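Protein BONZAI 1 (Arabidopsis thaliana, PDB 6KXT) binds phospholipids in a calcium-dependent manner and restrains cell death and defense responses, the piece described here being its second C2 domain. Local coordinates at residues Leu107-Phe119 against Val130-Glu142. Sequence-based numbering, arbitrary orientation.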
ATOM      1  N   LEU A 107      -1.572   8.489   4.280  1.00 13.97           N
ATOM      2  CA  LEU A 107      -1.771   8.396   2.817  1.00 13.10           C
ATOM      3  C   LEU A 107      -2.510   9.637   2.325  1.00 15.32           C
ATOM      4  O   LEU A 107      -2.218  10.123   1.240  1.00 14.44           O
ATOM      5  CB  LEU A 107      -2.541   7.122   2.498  1.00 13.68           C
ATOM      6  CG  LEU A 107      -1.796   5.809   2.822  1.00 15.09           C
ATOM      7  CD1 LEU A 107      -2.667   4.636   2.419  1.00 15.12           C
ATOM      8  CD2 LEU A 107      -0.411   5.725   2.165  1.00 16.98           C
ATOM      9  N   GLU A 108      -3.483  10.146   3.077  1.00 14.88           N
ATOM     10  CA  GLU A 108      -4.199  11.372   2.672  1.00 15.26           C
ATOM     11  C   GLU A 108      -3.208  12.535   2.632  1.00 13.77           C
ATOM     12  O   GLU A 108      -3.296  13.331   1.691  1.00 14.35           O
ATOM     13  CB  GLU A 108      -5.329  11.607   3.652  1.00 16.77           C
ATOM     14  CG  GLU A 108      -6.194  12.794   3.300  1.00 18.60           C
ATOM     15  CD  GLU A 108      -7.406  12.965   4.224  1.00 20.78           C
ATOM     16  OE1 GLU A 108      -7.319  12.603   5.365  1.00 26.47           O
ATOM     17  OE2 GLU A 108      -8.402  13.474   3.724  1.00 28.10           O
ATOM     18  N   LYS A 109      -2.298  12.629   3.583  1.00 13.93           N
ATOM     19  CA  LYS A 109      -1.313  13.739   3.605  0.60 14.04           C
ATOM     20  C   LYS A 109      -0.396  13.626   2.376  1.00 14.93           C
ATOM     21  O   LYS A 109      -0.108  14.668   1.744  1.00 14.34           O
ATOM     22  CB  LYS A 109      -0.589  13.747   4.939  0.60 14.16           C
ATOM     23  CG  LYS A 109      -1.445  14.167   6.126  0.60 15.25           C
ATOM     24  CD  LYS A 109      -0.693  13.894   7.391  0.60 15.92           C
ATOM     25  CE  LYS A 109      -1.441  14.322   8.628  0.60 22.75           C
ATOM     26  NZ  LYS A 109      -2.597  13.454   8.937  0.60 24.70           N
ATOM     27  N   LEU A 110       0.038  12.432   2.000  1.00 16.04           N
ATOM     28  CA  LEU A 110       0.881  12.293   0.790  1.00 14.48           C
ATOM     29  C   LEU A 110       0.078  12.781  -0.410  1.00 14.71           C
ATOM     30  O   LEU A 110       0.626  13.522  -1.275  1.00 14.70           O
ATOM     31  CB  LEU A 110       1.261  10.826   0.543  1.00 15.03           C
ATOM     32  CG  LEU A 110       2.220  10.216   1.540  1.00 17.27           C
ATOM     33  CD1 LEU A 110       2.271   8.715   1.351  1.00 18.72           C
ATOM     34  CD2 LEU A 110       3.604  10.822   1.423  1.00 17.13           C
ATOM     35  N   HIS A 111      -1.175  12.403  -0.512  1.00 13.02           N
ATOM     36  CA  HIS A 111      -2.031  12.857  -1.616  1.00 14.86           C
ATOM     37  C   HIS A 111      -2.129  14.394  -1.611  1.00 14.88           C
ATOM     38  O   HIS A 111      -1.982  15.032  -2.662  1.00 16.17           O
ATOM     39  CB  HIS A 111      -3.370  12.197  -1.467  1.00 14.95           C
ATOM     40  CG  HIS A 111      -4.329  12.711  -2.463  1.00 17.00           C
ATOM     41  ND1 HIS A 111      -4.223  12.549  -3.828  1.00 19.61           N
ATOM     42  CD2 HIS A 111      -5.406  13.505  -2.256  1.00 17.92           C
ATOM     43  CE1 HIS A 111      -5.233  13.217  -4.404  1.00 17.61           C
ATOM     44  NE2 HIS A 111      -5.953  13.792  -3.459  1.00 19.80           N
ATOM     45  N   LEU A 112      -2.478  14.990  -0.479  1.00 13.75           N
ATOM     46  CA  LEU A 112      -2.656  16.457  -0.389  1.00 13.92           C
ATOM     47  C   LEU A 112      -1.396  17.204  -0.759  1.00 16.09           C
ATOM     48  O   LEU A 112      -1.505  18.269  -1.435  1.00 17.40           O
ATOM     49  CB  LEU A 112      -3.113  16.864   1.027  1.00 16.58           C
ATOM     50  CG  LEU A 112      -4.523  16.391   1.395  1.00 18.38           C
ATOM     51  CD1 LEU A 112      -4.800  16.634   2.878  1.00 24.20           C
ATOM     52  CD2 LEU A 112      -5.582  17.051   0.535  1.00 25.40           C
ATOM     53  N   ALA A 113      -0.221  16.697  -0.389  1.00 14.14           N
ATOM     54  CA  ALA A 113       1.071  17.374  -0.593  1.00 17.59           C
ATOM     55  C   ALA A 113       1.646  17.041  -1.973  1.00 19.11           C
ATOM     56  O   ALA A 113       2.601  17.674  -2.371  1.00 20.84           O
ATOM     57  CB  ALA A 113       2.041  16.978   0.478  1.00 16.58           C
ATOM     58  N   GLY A 114       1.101  16.067  -2.664  1.00 15.93           N
ATOM     59  CA  GLY A 114       1.664  15.592  -3.940  1.00 17.59           C
ATOM     60  C   GLY A 114       3.054  15.011  -3.780  1.00 21.65           C
ATOM     61  O   GLY A 114       3.989  15.349  -4.585  1.00 26.29           O
ATOM     62  N   GLN A 115       3.269  14.278  -2.728  1.00 15.41           N
ATOM     63  CA  GLN A 115       4.591  13.747  -2.352  0.70 14.34           C
ATOM     64  C   GLN A 115       4.507  12.219  -2.339  1.00 14.10           C
ATOM     65  O   GLN A 115       3.471  11.682  -1.903  1.00 15.87           O
ATOM     66  CB  GLN A 115       5.024  14.299  -0.980  0.70 15.81           C
ATOM     67  CG  GLN A 115       5.427  15.793  -1.013  0.70 19.55           C
ATOM     68  CD  GLN A 115       6.823  16.021  -1.546  0.70 24.01           C
ATOM     69  OE1 GLN A 115       7.778  15.814  -0.821  0.70 25.72           O
ATOM     70  NE2 GLN A 115       6.983  16.484  -2.780  0.70 21.63           N
ATOM     71  N   GLY A 116       5.586  11.572  -2.703  1.00 11.99           N
ATOM     72  CA  GLY A 116       5.650  10.117  -2.577  1.00 12.19           C
ATOM     73  C   GLY A 116       6.321   9.673  -1.283  1.00 13.54           C
ATOM     74  O   GLY A 116       6.833  10.486  -0.516  1.00 14.43           O
ATOM     75  N   ILE A 117       6.315   8.386  -1.088  1.00 12.70           N
ATOM     76  CA  ILE A 117       7.029   7.711   0.029  1.00 13.80           C
ATOM     77  C   ILE A 117       7.967   6.679  -0.600  1.00 13.46           C
ATOM     78  O   ILE A 117       7.463   5.797  -1.333  1.00 12.99           O
ATOM     79  CB  ILE A 117       6.064   7.141   1.092  1.00 14.14           C
ATOM     80  CG1 ILE A 117       6.849   6.395   2.169  1.00 18.91           C
ATOM     81  CG2 ILE A 117       5.016   6.199   0.539  1.00 15.51           C
ATOM     82  CD1 ILE A 117       7.627   7.281   3.016  1.00 19.43           C
ATOM     83  N   ASN A 118       9.247   6.743  -0.252  1.00 13.33           N
ATOM     84  CA  ASN A 118      10.187   5.740  -0.783  1.00 13.13           C
ATOM     85  C   ASN A 118       9.900   4.357  -0.176  1.00 13.08           C
ATOM     86  O   ASN A 118       9.668   4.258   1.037  1.00 15.13           O
ATOM     87  CB  ASN A 118      11.626   6.133  -0.555  1.00 14.81           C
ATOM     88  CG  ASN A 118      12.039   7.263  -1.471  1.00 14.98           C
ATOM     89  OD1 ASN A 118      11.578   8.394  -1.339  1.00 15.73           O
ATOM     90  ND2 ASN A 118      12.956   6.988  -2.390  1.00 15.03           N
ATOM     91  N   PHE A 119       9.920   3.331  -0.986  1.00 13.69           N
ATOM     92  CA  PHE A 119       9.888   1.954  -0.490  1.00 13.01           C
ATOM     93  C   PHE A 119      11.149   1.651   0.308  1.00 14.91           C
ATOM     94  O   PHE A 119      12.216   2.215   0.012  1.00 15.93           O
ATOM     95  CB  PHE A 119       9.760   1.012  -1.671  1.00 13.71           C
ATOM     96  CG  PHE A 119       8.384   0.888  -2.275  1.00 12.61           C
ATOM     97  CD1 PHE A 119       7.328   0.381  -1.542  1.00 15.00           C
ATOM     98  CD2 PHE A 119       8.108   1.268  -3.573  1.00 13.89           C
ATOM     99  CE1 PHE A 119       6.044   0.230  -2.078  1.00 13.61           C
ATOM    100  CE2 PHE A 119       6.837   1.117  -4.115  1.00 15.92           C
ATOM    101  CZ  PHE A 119       5.790   0.594  -3.365  1.00 13.72           C
ATOM    102  N   VAL A 130      16.634   1.724   2.095  1.00 18.52           N
ATOM    103  CA  VAL A 130      15.686   2.627   1.402  1.00 18.69           C
ATOM    104  C   VAL A 130      15.945   2.577  -0.100  1.00 17.53           C
ATOM    105  O   VAL A 130      17.119   2.612  -0.554  1.00 20.20           O
ATOM    106  CB  VAL A 130      15.738   4.030   2.015  1.00 24.11           C
ATOM    107  CG1 VAL A 130      14.758   4.949   1.276  1.00 25.69           C
ATOM    108  CG2 VAL A 130      15.444   3.963   3.512  1.00 27.59           C
ATOM    109  N   LEU A 131      14.917   2.304  -0.886  1.00 15.94           N
ATOM    110  CA  LEU A 131      15.020   2.159  -2.336  1.00 14.55           C
ATOM    111  C   LEU A 131      14.763   3.493  -3.020  1.00 16.44           C
ATOM    112  O   LEU A 131      14.158   4.385  -2.412  1.00 16.40           O
ATOM    113  CB  LEU A 131      13.982   1.141  -2.791  1.00 14.96           C
ATOM    114  CG  LEU A 131      14.072  -0.232  -2.139  1.00 17.33           C
ATOM    115  CD1 LEU A 131      12.957  -1.155  -2.550  1.00 17.52           C
ATOM    116  CD2 LEU A 131      15.436  -0.870  -2.452  1.00 21.73           C
ATOM    117  N   LYS A 132      15.085   3.569  -4.289  1.00 14.86           N
ATOM    118  CA  LYS A 132      14.800   4.738  -5.137  1.00 17.28           C
ATOM    119  C   LYS A 132      13.323   4.749  -5.531  1.00 15.34           C
ATOM    120  O   LYS A 132      12.841   5.868  -5.892  1.00 17.09           O
ATOM    121  CB  LYS A 132      15.704   4.709  -6.360  1.00 20.21           C
ATOM    122  CG  LYS A 132      17.147   4.982  -6.010  1.00 27.09           C
ATOM    123  CD  LYS A 132      18.013   5.093  -7.264  1.00 37.25           C
ATOM    124  CE  LYS A 132      19.480   5.267  -6.930  1.00 55.48           C
ATOM    125  NZ  LYS A 132      20.304   5.500  -8.142  1.00 62.84           N
ATOM    126  N   SER A 133      12.691   3.589  -5.632  1.00 15.61           N
ATOM    127  CA  SER A 133      11.277   3.493  -6.017  1.00 15.17           C
ATOM    128  C   SER A 133      10.403   4.172  -4.962  1.00 13.13           C
ATOM    129  O   SER A 133      10.750   4.173  -3.753  1.00 13.49           O
ATOM    130  CB  SER A 133      10.856   2.108  -6.279  1.00 14.21           C
ATOM    131  OG  SER A 133      11.138   1.255  -5.173  1.00 14.64           O
ATOM    132  N   GLN A 134       9.285   4.723  -5.408  1.00 13.15           N
ATOM    133  CA  GLN A 134       8.318   5.492  -4.587  1.00 13.78           C
ATOM    134  C   GLN A 134       6.891   5.081  -4.861  1.00 13.06           C
ATOM    135  O   GLN A 134       6.544   4.678  -5.969  1.00 13.77           O
ATOM    136  CB  GLN A 134       8.464   6.991  -4.799  1.00 14.17           C
ATOM    137  CG  GLN A 134       9.830   7.494  -4.332  1.00 14.52           C
ATOM    138  CD  GLN A 134      10.125   8.918  -4.706  1.00 14.54           C
ATOM    139  OE1 GLN A 134       9.817   9.332  -5.830  1.00 18.95           O
ATOM    140  NE2 GLN A 134      10.723   9.660  -3.793  1.00 15.17           N
ATOM    141  N   LEU A 135       6.081   5.163  -3.815  1.00 12.82           N
ATOM    142  CA  LEU A 135       4.633   4.977  -3.817  1.00 12.64           C
ATOM    143  C   LEU A 135       3.996   6.361  -3.706  1.00 11.57           C
ATOM    144  O   LEU A 135       4.410   7.191  -2.878  1.00 13.74           O
ATOM    145  CB  LEU A 135       4.184   4.126  -2.616  1.00 13.64           C
ATOM    146  CG  LEU A 135       2.689   3.859  -2.474  1.00 13.40           C
ATOM    147  CD1 LEU A 135       2.181   2.931  -3.531  1.00 14.45           C
ATOM    148  CD2 LEU A 135       2.379   3.268  -1.103  1.00 16.54           C
ATOM    149  N   PHE A 136       3.009   6.612  -4.518  1.00 12.41           N
ATOM    150  CA  PHE A 136       2.209   7.837  -4.549  1.00 12.94           C
ATOM    151  C   PHE A 136       0.744   7.506  -4.368  1.00 13.49           C
ATOM    152  O   PHE A 136       0.269   6.387  -4.724  1.00 12.83           O
ATOM    153  CB  PHE A 136       2.420   8.599  -5.852  1.00 12.78           C
ATOM    154  CG  PHE A 136       3.789   9.191  -6.018  1.00 12.14           C
ATOM    155  CD1 PHE A 136       4.834   8.466  -6.528  1.00 14.33           C
ATOM    156  CD2 PHE A 136       3.996  10.542  -5.711  1.00 13.90           C
ATOM    157  CE1 PHE A 136       6.110   9.033  -6.635  1.00 13.86           C
ATOM    158  CE2 PHE A 136       5.252  11.101  -5.849  1.00 15.72           C
ATOM    159  CZ  PHE A 136       6.294  10.355  -6.307  1.00 15.36           C
ATOM    160  N   VAL A 137      -0.020   8.475  -3.863  1.00 13.02           N
ATOM    161  CA  VAL A 137      -1.469   8.342  -3.605  1.00 14.27           C
ATOM    162  C   VAL A 137      -2.148   9.300  -4.595  1.00 15.09           C
ATOM    163  O   VAL A 137      -2.149  10.525  -4.355  1.00 16.76           O
ATOM    164  CB  VAL A 137      -1.810   8.631  -2.141  1.00 14.40           C
ATOM    165  CG1 VAL A 137      -3.317   8.471  -1.934  1.00 15.17           C
ATOM    166  CG2 VAL A 137      -1.013   7.716  -1.241  1.00 13.77           C
ATOM    167  N   ASP A 138      -2.568   8.774  -5.739  1.00 13.51           N
ATOM    168  CA  ASP A 138      -3.103   9.613  -6.848  1.00 16.01           C
ATOM    169  C   ASP A 138      -4.497  10.091  -6.493  1.00 16.40           C
ATOM    170  O   ASP A 138      -4.927  11.138  -6.961  1.00 18.00           O
ATOM    171  CB  ASP A 138      -3.180   8.845  -8.167  1.00 17.94           C
ATOM    172  CG  ASP A 138      -1.918   8.866  -9.008  1.00 27.64           C
ATOM    173  OD1 ASP A 138      -0.883   9.398  -8.525  1.00 27.20           O
ATOM    174  OD2 ASP A 138      -2.011   8.337 -10.145  1.00 29.41           O
ATOM    175  N   LYS A 139      -5.262   9.285  -5.766  1.00 14.73           N
ATOM    176  CA  LYS A 139      -6.636   9.650  -5.363  0.60 14.85           C
ATOM    177  C   LYS A 139      -6.882   9.132  -3.953  1.00 15.50           C
ATOM    178  O   LYS A 139      -6.417   8.021  -3.601  1.00 15.56           O
ATOM    179  CB  LYS A 139      -7.679   9.015  -6.276  0.60 15.89           C
ATOM    180  CG  LYS A 139      -9.122   9.290  -5.894  0.60 19.27           C
ATOM    181  CD  LYS A 139     -10.102   8.662  -6.832  0.60 18.12           C
ATOM    182  CE  LYS A 139     -11.495   9.257  -6.708  0.60 24.90           C
ATOM    183  NZ  LYS A 139     -12.397   8.675  -7.715  0.60 35.56           N
ATOM    184  N   PHE A 140      -7.613   9.905  -3.158  1.00 15.51           N
ATOM    185  CA  PHE A 140      -7.956   9.570  -1.761  1.00 14.35           C
ATOM    186  C   PHE A 140      -9.330  10.210  -1.503  1.00 17.61           C
ATOM    187  O   PHE A 140      -9.360  11.455  -1.392  1.00 18.98           O
ATOM    188  CB  PHE A 140      -6.933  10.076  -0.760  1.00 14.25           C
ATOM    189  CG  PHE A 140      -7.136   9.577   0.650  1.00 14.07           C
ATOM    190  CD1 PHE A 140      -8.093  10.160   1.474  1.00 15.75           C
ATOM    191  CD2 PHE A 140      -6.353   8.568   1.188  1.00 14.98           C
ATOM    192  CE1 PHE A 140      -8.256   9.698   2.781  1.00 15.86           C
ATOM    193  CE2 PHE A 140      -6.521   8.134   2.499  1.00 15.27           C
ATOM    194  CZ  PHE A 140      -7.509   8.692   3.275  1.00 16.24           C
ATOM    195  N   THR A 141     -10.368   9.407  -1.452  1.00 15.23           N
ATOM    196  CA  THR A 141     -11.751   9.909  -1.334  1.00 15.68           C
ATOM    197  C   THR A 141     -12.461   9.130  -0.242  1.00 15.26           C
ATOM    198  O   THR A 141     -12.498   7.910  -0.285  1.00 19.56           O
ATOM    199  CB  THR A 141     -12.508   9.828  -2.662  1.00 21.31           C
ATOM    200  OG1 THR A 141     -11.771  10.533  -3.667  1.00 25.60           O
ATOM    201  CG2 THR A 141     -13.891  10.422  -2.535  1.00 23.67           C
ATOM    202  N   GLU A 142     -13.113   9.860   0.648  1.00 17.52           N
ATOM    203  CA  GLU A 142     -13.927   9.329   1.764  1.00 17.70           C
ATOM    204  C   GLU A 142     -15.413   9.502   1.479  1.00 16.46           C
ATOM    205  O   GLU A 142     -15.816  10.556   0.968  1.00 18.05           O
ATOM    206  CB  GLU A 142     -13.599  10.058   3.041  1.00 17.85           C
ATOM    207  CG  GLU A 142     -12.211   9.748   3.554  1.00 16.53           C
ATOM    208  CD  GLU A 142     -11.851  10.511   4.812  1.00 20.01           C
ATOM    209  OE1 GLU A 142     -12.315  11.656   4.959  1.00 28.68           O
ATOM    210  OE2 GLU A 142     -11.052  10.028   5.609  1.00 18.44           O
TER
HETATM  211  O   HOH W   1       1.156  10.970  -3.248  1.00 16.17           O
HETATM  212  O   HOH W   2      13.975   8.260  -4.805  1.00 22.63           O
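Ile117 and Leu135 form an antiparallel hydrogen-bonded pair where the short strand 117-119 runs beside strand 133-137, while helix 107-113 crosses the latter at 84°, with 7.3 Å between the axes. These are neighbouring strands within one sheet of a C2-domain beta sandwich, and they illustrate how one strand can pair with a sheet neighbour and then pack under a helix. Phe119 spans the corner at Lys132, its N donating to Ser133 O and its O receiving Leu131 N. Asn118 bridges that corner through its amide: ND2 donates almost straight to Leu131 O (2.9 Å), in the carbonyl plane, and also to a water held by Lys132 O. Its OD1 receives Gln134 NE2 at 2.9 Å from above its own carbonyl plane, the two amides being turned 69° apart. With an alanine here, Leu131 O and Gln134 NE2 would probably lose these mates, and the glutamine amide would probably be set free to turn. On the opposite sheet face, Phe119 lays its ring edge against Ser133 OG, and its CZ meets Leu135 CB, near Val100 and Cys85. Gly116 CA sits over the Phe136 ring, 3.7 Å from its centroid and offset toward the rim. Under the helix, Val137 splits its methyls, CG2 against Leu107 CD2 and CG1 against His111 CB. Glu108, whose carboxylate pairs with Lys77, lays CB squarely over the Phe140 ring, 3.6 Å from the centroid. With CG anti to its backbone N (chi1 174°), His111 swings its ring toward the classic bulge at Asp138 and Lys139, and ND1 donates in the ring plane to Val137 O at 2.9 Å.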